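Side-chain contacts in Low molecular weight protein-tyrosine-phosphatase PtpA (Staphylococcus aureus, PDB 3ROF), which removes phosphate from phosphotyrosine residues of proteins and probably serves as a secreted effector that counteracts host defences during infection: residues V9-L14 against A25-R30; S20-A25 against G134-V139; H42-G47 against A80-D85; G58-L63 against I68-M73; K106-K111 against V151-L156. All blocks are in the same frame, centred on the assembly; numbering follows the deposited sequence. Where two conformers were deposited one is given.

In the fold
The five contacts lie on one parallel sheet, the helices around it and their connecting loops. Contacts 1 and 2 meet on helix 19-33, their centres 7 Å apart: one seats that helix on central strand 7-13, the other on helix 132-153. Contact 1 also reaches the phosphate-binding loop, with the probable nucleophile C13 at the strand end. Contact 3 holds a second phosphate at edge strand 39-45, the R44 side chain about 8 Å from that of C13. It touches contact 5, D83 accepting the backbone N-H of K106 and G107. Contact 4 packs against helix 19-33 beside contact 2, centres 10 Å apart, and is about 25 Å, centre to centre, from contact 5.

Contact 1: V9-L14 against A25-R30; sequences VAFVCL and AIMRQR. With PO4 (phosphate ion), chain C.
The F11 ring turns an edge, and neither face, toward helix 25-30. At that edge M27 CB sits close to the ring plane, 3.6 Å from F11 CE2, and M27 CG follows in plane, 3.9 Å from the same carbon. The two side chains cross at about a right angle, the methionine stem running past the ring rim. With CG anti to the backbone N (chi1 -178°), the M27 chain goes on from CB along the ring edge, then bends at chi2 (76°). In the given conformer that bend brings the methyl CE to V9 CG1 at 4.3 Å; M27 was deposited in two conformers, so this outer contact is doubtful.

Two residues beyond F11 the strand runs into the phosphate-binding loop of the family. Here L14 N gives a weak hydrogen bond to phosphate O2 at 3.0 Å, and C13 SG, the probable nucleophile, lies 3.3 Å from phosphate O4. G15, I17 and C18 supply further backbone N-H groups to this ion and R19 adds its NE, so the phosphate occupies the cradle expected for the substrate's phosphoryl group.

Everything that touches between strand and helix is buried. F11 and M27 both reach V41 of strand 39-45, while L146 and I147 of helix 132-153 cover F11 and M27 respectively from outside the beta-alpha-beta unit formed by strand 7-13, helix 19-33 and strand 39-45.

Contact 2: S20-A25 against G134-V139; sequences SPMAEA and GVYDMV
M22 reaches from helix 20-25 to V135 and Y136 of helix 134-139, a helix-helix packing on one side of the parallel sheet. The segment axes come within 10.0 Å at a crossing angle of -43°, and methionine spans the gap. From CB the chain runs out nearly straight, with CG anti to the backbone N (chi1 -166°), and CB and CG meet no atom of 134-139 within 4.2 Å. The sulfur makes first contact: M22 SD lies 3.5 Å from Y136 N, 3.8 Å from Y136 CB and close to the plane of the tyrosine ring, at its edge. At SD the chain bends (chi3 -61°), turning the methyl toward V135, where M22 CE stands 3.8 Å from V135 CG1.

The same methionine also touches T59 and L63 of helix 57-65, so it is wedged among three helices. V135 in turn packs on R19, so this helix pair adjoins the probable active-site arginine.

Next to M22 on its own helix, and a turn beyond V135 on the other, A23 CA and V139 CA come within 6.1 Å. The small alanine is consistent with this close approach, and V139 straddles it: its CG2 lies 4.1 Å from A23 CB, its CG1 4.1 Å from A23 CA.

Contact 3: H42-G47 against A80-D85; sequences HSRGTG and ATDDFD. With PO4 (phosphate ion), chain D.
An anion site on the protein surface joins H42 and R44 of edge strand 39-45 to the loop carrying D82 and F84; its phosphate probably came from the crystallisation liquor. H42 ND1 donates to phosphate O3 at 2.6 Å, nearly straight (168°), R44 NH1 at 2.9 Å, and R44 NH2 adds a weak bond beside a stronger one to phosphate O2 at 3.0 Å. O3 lies at the edge of imidazole and guanidinium alike.

R44, CG anti to its carbonyl carbon, bends at chi2 (-66°) toward the loop. NE forms a salt bridge with D82 OD2 at 2.9 Å, the donor coming from above the carboxylate plane. NH1 also holds S43 O at 3.1 Å, and a water links NH2 to D82 OD1. F84 presents its ring edge to the guanidinium, CZ over its centre, 3.8 Å from R44 CZ, with the planes 88° apart. Another corner of the phenyl, F84 CE1, lies over one H42 face near its rim, 3.9 Å from H42 CG, the ring planes oblique.

H42 NE2 is tied to D8 OD1, and with phosphate on ND1 the ring may well be doubly protonated; D82 OD2 also accepts from E79 N. With R44 oriented by D82 and the F84 edge, and H42 by D8, this is a surface anion-binding site, two side chains converging on one oxygen at the edge of the parallel sheet.

Contact 4: G58-L63 against I68-M73; sequences GTQKIL and IPFDGM
L63 O, near the end of helix 57-65, accepts the backbone N-H of I68 at 2.9 Å in a nearly straight bond (168°), tying the returning chain to the helix it has just left. The chain then makes a type II beta turn from F70 to M73, with G72 at its positive-phi position and M73 N bonded to F70 O.

Between these backbone ties the side chains of L63 and F70 do most of the packing. L63 divides its two methyls: CD2 meets I68 CG2 at 3.9 Å, and CD1 meets F70 CD2 at 3.7 Å. F70 CG sits between its own backbone N and carbonyl carbon (chi1 55°), which directs the phenyl toward helix 57-65. Its far end reaches Q60, one helical turn before L63, and the two side chains cross at about a right angle.

P69 and M73 also touch helix 19-33, so the returning loop contacts two helices. Q60 NE2 is anchored to P55 O, and this amide is turned 56° from the phenyl plane. Its oxygen, Q60 OE1, lies at the ring edge, 3.5 Å from F70 CZ, while Q60 CG is equally near that carbon.

Contact 5: K106-K111 against V151-L156; sequences KGQLFK and VKDANL
A single polar bridge at the protein surface, from Q108 to D153, joins the start of the edge strand 108-111 to the last turn of helix 132-153. It buries little, 64 Å² in all, and rests on one direct bond and one water. Q108 NE2 donates to D153 OD2 at 2.9 Å, close to straight (165°). The acceptor lies in the plane of the glutamine amide, whereas the donor meets the aspartate oxygen on its syn side, 27° out of the carboxylate plane. The two flat groups are strongly turned against each other, 77° between planes. The side chains arrive from opposite directions: Q108, extended beyond CG, covers most of the distance, and D153, with CG anti to its backbone N, points its carboxylate toward it.

A water flanks the direct bond. It donates to D153 OD1 at 2.8 Å and, weakly, to Q108 OE1 at 3.4 Å. Each end has a further anchor on a tyrosine: Y86 OH is bonded to D153 OD2, and Y149 OH to Q108 OE1. With two partners on OD2 and the water on OD1, the carboxylate is probably ionised and restricted in its rotation.

The C-terminal end of the helix carries a Schellman motif, with N155 at positive phi. L156 N returns to V151 O at 2.9 Å, and N155 N makes a weak bond to K152 O.

Strand 86-89, the neighbour of 108-111 in the sheet, touches both partners: I87 pairs with the Q108 backbone and Y86 packs on A154, while V151 and L156 reach I39 of strand 39-45 at the sheet's other edge.

Contact 1: V9-L14 against A25-R30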
# COMPACT_ATOMS: atom_id res chain seq x y z
N VAL A 9 -1.37 -8.66 -0.38
CA VAL A 9 -1.03 -7.42 -1.07
C VAL A 9 -0.34 -6.49 -0.11
O VAL A 9 -0.83 -6.28 0.99
CB VAL A 9 -2.29 -6.72 -1.74
CG1 VAL A 9 -3.42 -6.49 -0.80
CG2 VAL A 9 -1.92 -5.46 -2.46
N ALA A 10 0.79 -5.92 -0.53
CA ALA A 10 1.50 -4.92 0.29
C ALA A 10 1.56 -3.62 -0.43
O ALA A 10 2.02 -3.57 -1.57
CB ALA A 10 2.92 -5.36 0.60
N PHE A 11 1.16 -2.55 0.24
CA PHE A 11 1.44 -1.20 -0.22
C PHE A 11 2.81 -0.80 0.30
O PHE A 11 3.14 -1.06 1.46
CB PHE A 11 0.36 -0.24 0.28
CG PHE A 11 -0.99 -0.54 -0.28
CD1 PHE A 11 -1.30 -0.15 -1.59
CD2 PHE A 11 -1.93 -1.24 0.45
CE1 PHE A 11 -2.55 -0.44 -2.11
CE2 PHE A 11 -3.18 -1.50 -0.07
CZ PHE A 11 -3.50 -1.12 -1.34
N VAL A 12 3.58 -0.10 -0.53
CA VAL A 12 4.97 0.25 -0.16
C VAL A 12 5.25 1.68 -0.51
O VAL A 12 5.00 2.15 -1.63
CB VAL A 12 6.00 -0.65 -0.87
CG1 VAL A 12 7.40 -0.30 -0.42
CG2 VAL A 12 5.72 -2.12 -0.59
N CYS A 13 5.76 2.42 0.48
CA CYS A 13 6.17 3.80 0.32
C CYS A 13 7.58 3.94 0.89
O CYS A 13 8.29 2.95 0.96
CB CYS A 13 5.13 4.79 0.93
SG CYS A 13 4.85 4.58 2.70
N LEU A 14 7.99 5.16 1.25
CA LEU A 14 9.35 5.35 1.79
C LEU A 14 9.36 5.11 3.29
O LEU A 14 10.11 4.28 3.82
CB LEU A 14 9.85 6.75 1.45
CG LEU A 14 11.23 7.07 2.05
CD1 LEU A 14 12.30 6.14 1.54
CD2 LEU A 14 11.60 8.51 1.80
N ALA A 25 -5.09 0.69 5.27
CA ALA A 25 -6.30 0.77 6.07
C ALA A 25 -7.56 0.89 5.19
O ALA A 25 -8.58 0.26 5.46
CB ALA A 25 -6.20 1.95 7.01
N ILE A 26 -7.48 1.72 4.16
CA ILE A 26 -8.62 1.89 3.26
C ILE A 26 -8.94 0.55 2.58
O ILE A 26 -10.08 0.13 2.49
CB ILE A 26 -8.35 3.00 2.22
CG1 ILE A 26 -8.27 4.36 2.89
CG2 ILE A 26 -9.40 2.95 1.10
CD1 ILE A 26 -7.68 5.43 2.03
N MET A 27 -7.91 -0.11 2.04
CA MET A 27 -8.07 -1.38 1.35
C MET A 27 -8.69 -2.45 2.26
O MET A 27 -9.63 -3.15 1.86
CB MET A 27 -6.70 -1.84 0.83
CG MET A 27 -6.70 -3.13 0.03
SD MET A 27 -7.33 -2.83 -1.62
CE MET A 27 -6.79 -4.35 -2.42
N ARG A 28 -8.16 -2.54 3.49
CA ARG A 28 -8.71 -3.53 4.42
C ARG A 28 -10.19 -3.28 4.67
O ARG A 28 -11.01 -4.22 4.66
CB ARG A 28 -7.93 -3.49 5.74
CG ARG A 28 -8.50 -4.44 6.79
CD ARG A 28 -7.63 -4.48 8.05
NE ARG A 28 -6.33 -5.06 7.73
CZ ARG A 28 -5.17 -4.42 7.75
NH1 ARG A 28 -5.06 -3.20 8.24
NH2 ARG A 28 -4.11 -5.03 7.27
N GLN A 29 -10.57 -2.03 4.91
CA GLN A 29 -11.97 -1.74 5.17
C GLN A 29 -12.82 -1.99 3.92
O GLN A 29 -13.94 -2.46 4.03
CB GLN A 29 -12.12 -0.31 5.67
CG GLN A 29 -13.56 0.02 6.03
CD GLN A 29 -14.05 -0.80 7.24
OE1 GLN A 29 -13.36 -0.97 8.24
NE2 GLN A 29 -15.29 -1.27 7.14
N ARG A 30 -12.29 -1.65 2.75
CA ARG A 30 -13.04 -1.81 1.52
C ARG A 30 -13.33 -3.30 1.29
O ARG A 30 -14.45 -3.65 0.86
CB ARG A 30 -12.29 -1.18 0.33
CG ARG A 30 -13.14 -1.20 -0.93
CD ARG A 30 -14.43 -0.47 -0.71
NE ARG A 30 -15.16 -0.22 -1.95
CZ ARG A 30 -16.26 0.51 -1.97
NH1 ARG A 30 -16.77 0.95 -0.84
NH2 ARG A 30 -16.83 0.78 -3.13
P PO4 C . 5.57 8.03 3.39
O1 PO4 C . 4.29 8.06 2.60
O2 PO4 C . 6.75 7.58 2.55
O3 PO4 C . 5.84 9.48 3.90
O4 PO4 C . 5.43 7.21 4.65

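Contact 2: S20-A25 against G134-V139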
# COMPACT_ATOMS: atom_id res chain seq x y z
N SER A 20 1.49 4.44 2.45
CA SER A 20 1.11 3.03 2.46
C SER A 20 0.24 2.65 3.66
O SER A 20 -0.61 1.80 3.49
CB SER A 20 2.32 2.10 2.28
OG SER A 20 3.27 2.18 3.34
N PRO A 21 0.39 3.25 4.86
CA PRO A 21 -0.57 2.91 5.90
C PRO A 21 -1.98 3.38 5.51
O PRO A 21 -2.97 2.71 5.81
CB PRO A 21 -0.05 3.66 7.15
CG PRO A 21 1.42 3.79 6.89
CD PRO A 21 1.50 4.08 5.40
N MET A 22 -2.08 4.56 4.90
CA MET A 22 -3.39 5.03 4.52
C MET A 22 -4.05 4.04 3.54
O MET A 22 -5.23 3.68 3.69
CB MET A 22 -3.32 6.43 3.88
CG MET A 22 -4.67 7.03 3.80
SD MET A 22 -4.80 8.52 2.78
CE MET A 22 -3.69 9.65 3.61
N ALA A 23 -3.29 3.64 2.52
CA ALA A 23 -3.79 2.70 1.55
C ALA A 23 -4.17 1.35 2.18
O ALA A 23 -5.18 0.77 1.86
CB ALA A 23 -2.79 2.51 0.42
N GLU A 24 -3.29 0.85 3.09
CA GLU A 24 -3.56 -0.42 3.74
C GLU A 24 -4.89 -0.36 4.46
O GLU A 24 -5.71 -1.28 4.36
CB GLU A 24 -2.44 -0.75 4.73
CG GLU A 24 -2.74 -1.93 5.59
CD GLU A 24 -1.72 -2.23 6.67
OE1 GLU A 24 -0.67 -1.58 6.77
OE2 GLU A 24 -2.03 -3.14 7.49
N ALA A 25 -5.09 0.69 5.27
CA ALA A 25 -6.30 0.77 6.07
C ALA A 25 -7.56 0.89 5.19
O ALA A 25 -8.58 0.26 5.46
CB ALA A 25 -6.20 1.95 7.01
N GLY A 134 -5.36 14.74 -0.65
CA GLY A 134 -5.05 14.37 -2.01
C GLY A 134 -4.65 12.92 -2.12
O GLY A 134 -5.00 12.21 -3.07
N VAL A 135 -3.89 12.43 -1.15
CA VAL A 135 -3.49 11.02 -1.12
C VAL A 135 -4.72 10.13 -0.96
O VAL A 135 -4.87 9.11 -1.66
CB VAL A 135 -2.44 10.77 -0.03
CG1 VAL A 135 -2.18 9.28 0.11
CG2 VAL A 135 -1.15 11.54 -0.33
N TYR A 136 -5.59 10.50 -0.03
CA TYR A 136 -6.85 9.78 0.18
C TYR A 136 -7.61 9.69 -1.13
O TYR A 136 -8.07 8.61 -1.52
CB TYR A 136 -7.65 10.52 1.25
CG TYR A 136 -9.02 9.94 1.52
CD1 TYR A 136 -9.18 8.86 2.37
CD2 TYR A 136 -10.13 10.49 0.94
CE1 TYR A 136 -10.45 8.33 2.62
CE2 TYR A 136 -11.40 9.98 1.16
CZ TYR A 136 -11.55 8.92 2.01
OH TYR A 136 -12.83 8.44 2.24
N ASP A 137 -7.78 10.81 -1.84
CA ASP A 137 -8.52 10.81 -3.09
C ASP A 137 -7.85 9.87 -4.11
O ASP A 137 -8.53 9.16 -4.84
CB ASP A 137 -8.62 12.22 -3.66
CG ASP A 137 -9.47 13.15 -2.84
OD1 ASP A 137 -10.20 12.73 -1.96
OD2 ASP A 137 -9.40 14.37 -3.11
N MET A 138 -6.51 9.86 -4.15
CA MET A 138 -5.79 8.98 -5.07
C MET A 138 -6.04 7.52 -4.73
O MET A 138 -6.30 6.70 -5.62
CB MET A 138 -4.30 9.30 -5.05
CG MET A 138 -3.99 10.51 -5.90
SD MET A 138 -2.26 10.99 -5.72
CE MET A 138 -2.06 12.08 -7.15
N VAL A 139 -5.97 7.15 -3.45
CA VAL A 139 -6.28 5.77 -3.09
C VAL A 139 -7.71 5.39 -3.45
O VAL A 139 -7.94 4.33 -4.04
CB VAL A 139 -6.05 5.53 -1.57
CG1 VAL A 139 -6.46 4.10 -1.20
CG2 VAL A 139 -4.60 5.77 -1.20

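Contact 3: H42-G47 against A80-D85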
# COMPACT_ATOMS: atom_id res chain seq x y z
N HIS A 42 -1.04 -5.61 3.73
CA HIS A 42 0.17 -5.28 4.47
C HIS A 42 0.70 -3.94 4.01
O HIS A 42 0.30 -3.44 2.95
CB HIS A 42 1.26 -6.32 4.16
CG HIS A 42 0.82 -7.73 4.34
ND1 HIS A 42 1.17 -8.51 5.43
CD2 HIS A 42 0.12 -8.54 3.52
CE1 HIS A 42 0.68 -9.73 5.27
NE2 HIS A 42 0.06 -9.77 4.11
N SER A 43 1.70 -3.41 4.70
CA SER A 43 2.43 -2.28 4.20
C SER A 43 3.87 -2.30 4.70
O SER A 43 4.17 -2.85 5.77
CB SER A 43 1.75 -0.96 4.57
OG SER A 43 1.71 -0.76 5.98
N ARG A 44 4.74 -1.66 3.90
CA ARG A 44 6.15 -1.56 4.21
C ARG A 44 6.64 -0.20 3.75
O ARG A 44 6.06 0.42 2.84
CB ARG A 44 6.95 -2.63 3.48
CG ARG A 44 6.67 -4.08 3.82
CD ARG A 44 7.08 -4.40 5.24
NE ARG A 44 7.04 -5.84 5.54
CZ ARG A 44 5.97 -6.46 6.01
NH1 ARG A 44 4.82 -5.82 6.16
NH2 ARG A 44 6.04 -7.77 6.26
N GLY A 45 7.80 0.18 4.31
CA GLY A 45 8.51 1.36 3.89
C GLY A 45 9.94 0.98 3.53
O GLY A 45 10.59 0.29 4.29
N THR A 46 10.40 1.38 2.35
CA THR A 46 11.76 1.02 1.97
C THR A 46 12.80 1.64 2.89
O THR A 46 13.90 1.11 3.02
CB THR A 46 12.06 1.42 0.54
OG1 THR A 46 12.03 2.83 0.41
CG2 THR A 46 11.08 0.80 -0.44
N GLY A 47 12.46 2.80 3.46
CA GLY A 47 13.39 3.57 4.26
C GLY A 47 12.96 3.84 5.67
O GLY A 47 13.50 4.75 6.28
N ALA A 80 15.15 -7.31 3.22
CA ALA A 80 15.97 -7.80 2.13
C ALA A 80 15.25 -8.94 1.36
O ALA A 80 15.46 -9.12 0.16
CB ALA A 80 17.29 -8.29 2.65
N THR A 81 14.42 -9.72 2.06
CA THR A 81 13.76 -10.86 1.47
C THR A 81 12.24 -10.70 1.41
O THR A 81 11.54 -11.65 1.13
CB THR A 81 14.08 -12.15 2.27
OG1 THR A 81 13.61 -12.02 3.61
CG2 THR A 81 15.58 -12.38 2.29
N ASP A 82 11.73 -9.51 1.64
CA ASP A 82 10.27 -9.33 1.63
C ASP A 82 9.72 -9.55 0.22
O ASP A 82 10.30 -9.12 -0.78
CB ASP A 82 9.89 -7.92 2.11
CG ASP A 82 9.46 -7.87 3.54
OD1 ASP A 82 9.18 -8.93 4.15
OD2 ASP A 82 9.38 -6.77 4.08
N ASP A 83 8.55 -10.17 0.18
CA ASP A 83 7.86 -10.47 -1.07
C ASP A 83 6.40 -10.76 -0.72
O ASP A 83 6.09 -11.21 0.38
CB ASP A 83 8.49 -11.70 -1.72
CG ASP A 83 8.27 -11.77 -3.23
OD1 ASP A 83 7.45 -11.01 -3.79
OD2 ASP A 83 8.95 -12.61 -3.86
N PHE A 84 5.51 -10.49 -1.67
CA PHE A 84 4.09 -10.62 -1.50
C PHE A 84 3.53 -10.97 -2.87
O PHE A 84 4.18 -10.75 -3.89
CB PHE A 84 3.48 -9.29 -1.03
CG PHE A 84 4.12 -8.73 0.21
CD1 PHE A 84 3.61 -9.03 1.43
CD2 PHE A 84 5.24 -7.89 0.13
CE1 PHE A 84 4.20 -8.52 2.59
CE2 PHE A 84 5.82 -7.41 1.26
CZ PHE A 84 5.31 -7.71 2.48
N ASP A 85 2.31 -11.48 -2.93
CA ASP A 85 1.72 -11.77 -4.23
C ASP A 85 1.58 -10.52 -5.10
O ASP A 85 1.81 -10.58 -6.33
CB ASP A 85 0.36 -12.43 -4.07
CG ASP A 85 0.46 -13.74 -3.34
OD1 ASP A 85 1.11 -14.64 -3.87
OD2 ASP A 85 -0.03 -13.86 -2.20
P PO4 D . 3.00 -8.37 8.52
O1 PO4 D . 1.89 -9.34 8.85
O2 PO4 D . 4.25 -9.15 8.25
O3 PO4 D . 2.77 -7.60 7.23
O4 PO4 D . 3.30 -7.42 9.65
O HOH W 1 8.84 -8.57 6.87

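Contact 4: G58-L63 against I68-M73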
# COMPACT_ATOMS: atom_id res chain seq x y z
N GLY A 58 -1.20 13.09 10.00
CA GLY A 58 -2.09 13.40 8.88
C GLY A 58 -2.86 12.20 8.37
O GLY A 58 -4.01 12.34 7.94
N THR A 59 -2.22 11.02 8.37
CA THR A 59 -2.90 9.80 7.95
C THR A 59 -3.90 9.37 9.01
O THR A 59 -5.03 9.01 8.69
CB THR A 59 -1.90 8.71 7.61
OG1 THR A 59 -1.29 9.09 6.37
CG2 THR A 59 -2.56 7.35 7.49
N GLN A 60 -3.53 9.43 10.29
CA GLN A 60 -4.49 9.09 11.33
C GLN A 60 -5.71 10.00 11.25
O GLN A 60 -6.84 9.53 11.40
CB GLN A 60 -3.85 9.23 12.72
CG GLN A 60 -2.72 8.25 12.95
CD GLN A 60 -2.29 8.17 14.40
OE1 GLN A 60 -3.12 8.25 15.30
NE2 GLN A 60 -0.99 8.03 14.63
N LYS A 61 -5.50 11.30 11.01
CA LYS A 61 -6.63 12.21 10.98
C LYS A 61 -7.58 11.87 9.83
O LYS A 61 -8.80 11.92 10.01
CB LYS A 61 -6.16 13.65 10.86
CG LYS A 61 -5.60 14.20 12.15
CD LYS A 61 -5.03 15.62 11.95
CE LYS A 61 -4.64 16.26 13.26
NZ LYS A 61 -4.24 17.68 13.02
N ILE A 62 -7.05 11.59 8.64
CA ILE A 62 -7.89 11.25 7.49
C ILE A 62 -8.64 9.97 7.75
O ILE A 62 -9.83 9.89 7.44
CB ILE A 62 -7.01 10.96 6.22
CG1 ILE A 62 -6.49 12.24 5.63
CG2 ILE A 62 -7.79 10.15 5.15
CD1 ILE A 62 -7.55 13.02 4.87
N LEU A 63 -7.95 8.97 8.29
CA LEU A 63 -8.63 7.72 8.55
C LEU A 63 -9.71 7.88 9.62
O LEU A 63 -10.83 7.36 9.49
CB LEU A 63 -7.62 6.65 8.93
CG LEU A 63 -6.62 6.27 7.82
CD1 LEU A 63 -5.61 5.29 8.39
CD2 LEU A 63 -7.32 5.73 6.57
N ILE A 68 -12.25 4.84 9.43
CA ILE A 68 -11.49 3.72 8.91
C ILE A 68 -10.50 3.29 10.01
O ILE A 68 -9.62 4.05 10.36
CB ILE A 68 -10.75 4.09 7.61
CG1 ILE A 68 -11.74 4.56 6.55
CG2 ILE A 68 -9.93 2.92 7.12
CD1 ILE A 68 -11.06 5.19 5.36
N PRO A 69 -10.62 2.07 10.54
CA PRO A 69 -9.69 1.66 11.60
C PRO A 69 -8.28 1.36 11.13
O PRO A 69 -8.04 0.94 9.98
CB PRO A 69 -10.34 0.39 12.18
CG PRO A 69 -11.22 -0.10 11.13
CD PRO A 69 -11.61 1.03 10.23
N PHE A 70 -7.33 1.63 12.00
CA PHE A 70 -5.93 1.32 11.75
C PHE A 70 -5.26 0.69 12.98
O PHE A 70 -4.06 0.75 13.14
CB PHE A 70 -5.14 2.54 11.24
CG PHE A 70 -5.23 3.73 12.12
CD1 PHE A 70 -4.25 3.99 13.06
CD2 PHE A 70 -6.24 4.64 11.96
CE1 PHE A 70 -4.33 5.13 13.89
CE2 PHE A 70 -6.31 5.77 12.77
CZ PHE A 70 -5.36 6.01 13.73
N ASP A 71 -6.06 0.03 13.83
CA ASP A 71 -5.57 -0.60 15.05
C ASP A 71 -4.40 -1.52 14.77
O ASP A 71 -4.48 -2.37 13.89
CB ASP A 71 -6.68 -1.41 15.69
CG ASP A 71 -7.82 -0.55 16.03
OD1 ASP A 71 -7.82 -0.08 17.18
OD2 ASP A 71 -8.62 -0.26 15.13
N GLY A 72 -3.30 -1.33 15.51
CA GLY A 72 -2.17 -2.23 15.43
C GLY A 72 -1.23 -1.94 14.27
O GLY A 72 -0.18 -2.58 14.17
N MET A 73 -1.56 -1.01 13.38
CA MET A 73 -0.72 -0.75 12.22
C MET A 73 0.47 0.11 12.61
O MET A 73 0.31 1.20 13.15
CB MET A 73 -1.53 -0.06 11.15
CG MET A 73 -2.54 -0.98 10.47
SD MET A 73 -3.62 -0.17 9.27
CE MET A 73 -2.45 0.90 8.44

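Contact 5: K106-K111 against V151-L156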
# COMPACT_ATOMS: atom_id res chain seq x y z
N LYS A 106 9.39 -12.01 -6.48
CA LYS A 106 8.55 -12.84 -7.36
C LYS A 106 7.12 -12.34 -7.56
O LYS A 106 6.47 -12.66 -8.56
CB LYS A 106 8.45 -14.27 -6.83
CG LYS A 106 9.82 -15.00 -6.73
N GLY A 107 6.61 -11.58 -6.61
CA GLY A 107 5.28 -11.02 -6.74
C GLY A 107 5.19 -10.01 -7.85
O GLY A 107 6.20 -9.56 -8.38
N GLN A 108 3.97 -9.60 -8.16
CA GLN A 108 3.68 -8.60 -9.19
C GLN A 108 3.80 -7.21 -8.59
O GLN A 108 3.12 -6.90 -7.62
CB GLN A 108 2.29 -8.81 -9.72
CG GLN A 108 2.15 -10.17 -10.39
CD GLN A 108 0.75 -10.44 -10.82
OE1 GLN A 108 0.18 -9.64 -11.55
NE2 GLN A 108 0.19 -11.55 -10.39
N LEU A 109 4.61 -6.39 -9.22
CA LEU A 109 4.90 -5.04 -8.72
C LEU A 109 4.24 -4.00 -9.62
O LEU A 109 4.47 -3.99 -10.84
CB LEU A 109 6.41 -4.85 -8.69
CG LEU A 109 6.96 -3.48 -8.28
CD1 LEU A 109 6.50 -3.06 -6.91
CD2 LEU A 109 8.45 -3.50 -8.36
N PHE A 110 3.44 -3.13 -9.03
CA PHE A 110 2.69 -2.07 -9.73
C PHE A 110 2.88 -0.78 -8.97
O PHE A 110 3.22 -0.80 -7.80
CB PHE A 110 1.20 -2.37 -9.74
CG PHE A 110 0.84 -3.62 -10.44
CD1 PHE A 110 0.77 -3.64 -11.82
CD2 PHE A 110 0.49 -4.76 -9.77
CE1 PHE A 110 0.41 -4.79 -12.50
CE2 PHE A 110 0.13 -5.94 -10.47
CZ PHE A 110 0.09 -5.92 -11.82
N LYS A 111 2.56 0.35 -9.61
CA LYS A 111 2.28 1.60 -8.92
C LYS A 111 0.78 1.71 -8.69
O LYS A 111 -0.01 1.31 -9.53
CB LYS A 111 2.76 2.80 -9.72
CG LYS A 111 4.25 2.92 -9.79
CD LYS A 111 4.62 4.21 -10.64
CE LYS A 111 6.09 4.42 -10.85
NZ LYS A 111 6.23 5.61 -11.71
N VAL A 151 -8.87 -10.02 -7.45
CA VAL A 151 -9.87 -11.08 -7.41
C VAL A 151 -9.85 -11.89 -8.71
O VAL A 151 -9.92 -13.12 -8.66
CB VAL A 151 -11.26 -10.48 -7.14
CG1 VAL A 151 -12.35 -11.46 -7.45
CG2 VAL A 151 -11.35 -10.01 -5.68
N LYS A 152 -9.79 -11.22 -9.85
CA LYS A 152 -9.79 -11.94 -11.11
C LYS A 152 -8.45 -12.64 -11.36
O LYS A 152 -8.41 -13.79 -11.81
CB LYS A 152 -10.16 -11.00 -12.25
CG LYS A 152 -11.60 -10.46 -12.13
CD LYS A 152 -12.05 -9.64 -13.30
CE LYS A 152 -13.41 -9.06 -13.00
NZ LYS A 152 -14.08 -8.53 -14.22
N ASP A 153 -7.34 -11.97 -11.08
CA ASP A 153 -6.02 -12.50 -11.37
C ASP A 153 -5.71 -13.75 -10.54
O ASP A 153 -5.10 -14.70 -11.04
CB ASP A 153 -4.93 -11.43 -11.13
CG ASP A 153 -3.58 -11.90 -11.57
OD1 ASP A 153 -3.42 -12.18 -12.76
OD2 ASP A 153 -2.68 -12.05 -10.73
N ALA A 154 -6.15 -13.74 -9.29
CA ALA A 154 -5.92 -14.84 -8.35
C ALA A 154 -7.08 -15.84 -8.28
O ALA A 154 -7.01 -16.81 -7.51
CB ALA A 154 -5.60 -14.29 -6.99
N ASN A 155 -8.12 -15.63 -9.09
CA ASN A 155 -9.28 -16.54 -9.16
C ASN A 155 -9.96 -16.71 -7.80
O ASN A 155 -10.28 -17.83 -7.37
CB ASN A 155 -8.90 -17.90 -9.75
CG ASN A 155 -10.12 -18.79 -9.99
OD1 ASN A 155 -11.23 -18.31 -10.27
ND2 ASN A 155 -9.92 -20.10 -9.88
N LEU A 156 -10.22 -15.59 -7.14
CA LEU A 156 -10.85 -15.58 -5.82
C LEU A 156 -12.37 -15.38 -5.86
O LEU A 156 -12.96 -14.76 -6.77
CB LEU A 156 -10.28 -14.42 -5.00
CG LEU A 156 -8.77 -14.35 -4.88
CD1 LEU A 156 -8.42 -13.14 -4.05
CD2 LEU A 156 -8.18 -15.61 -4.29
O HOH W 2 -0.80 -11.92 -13.84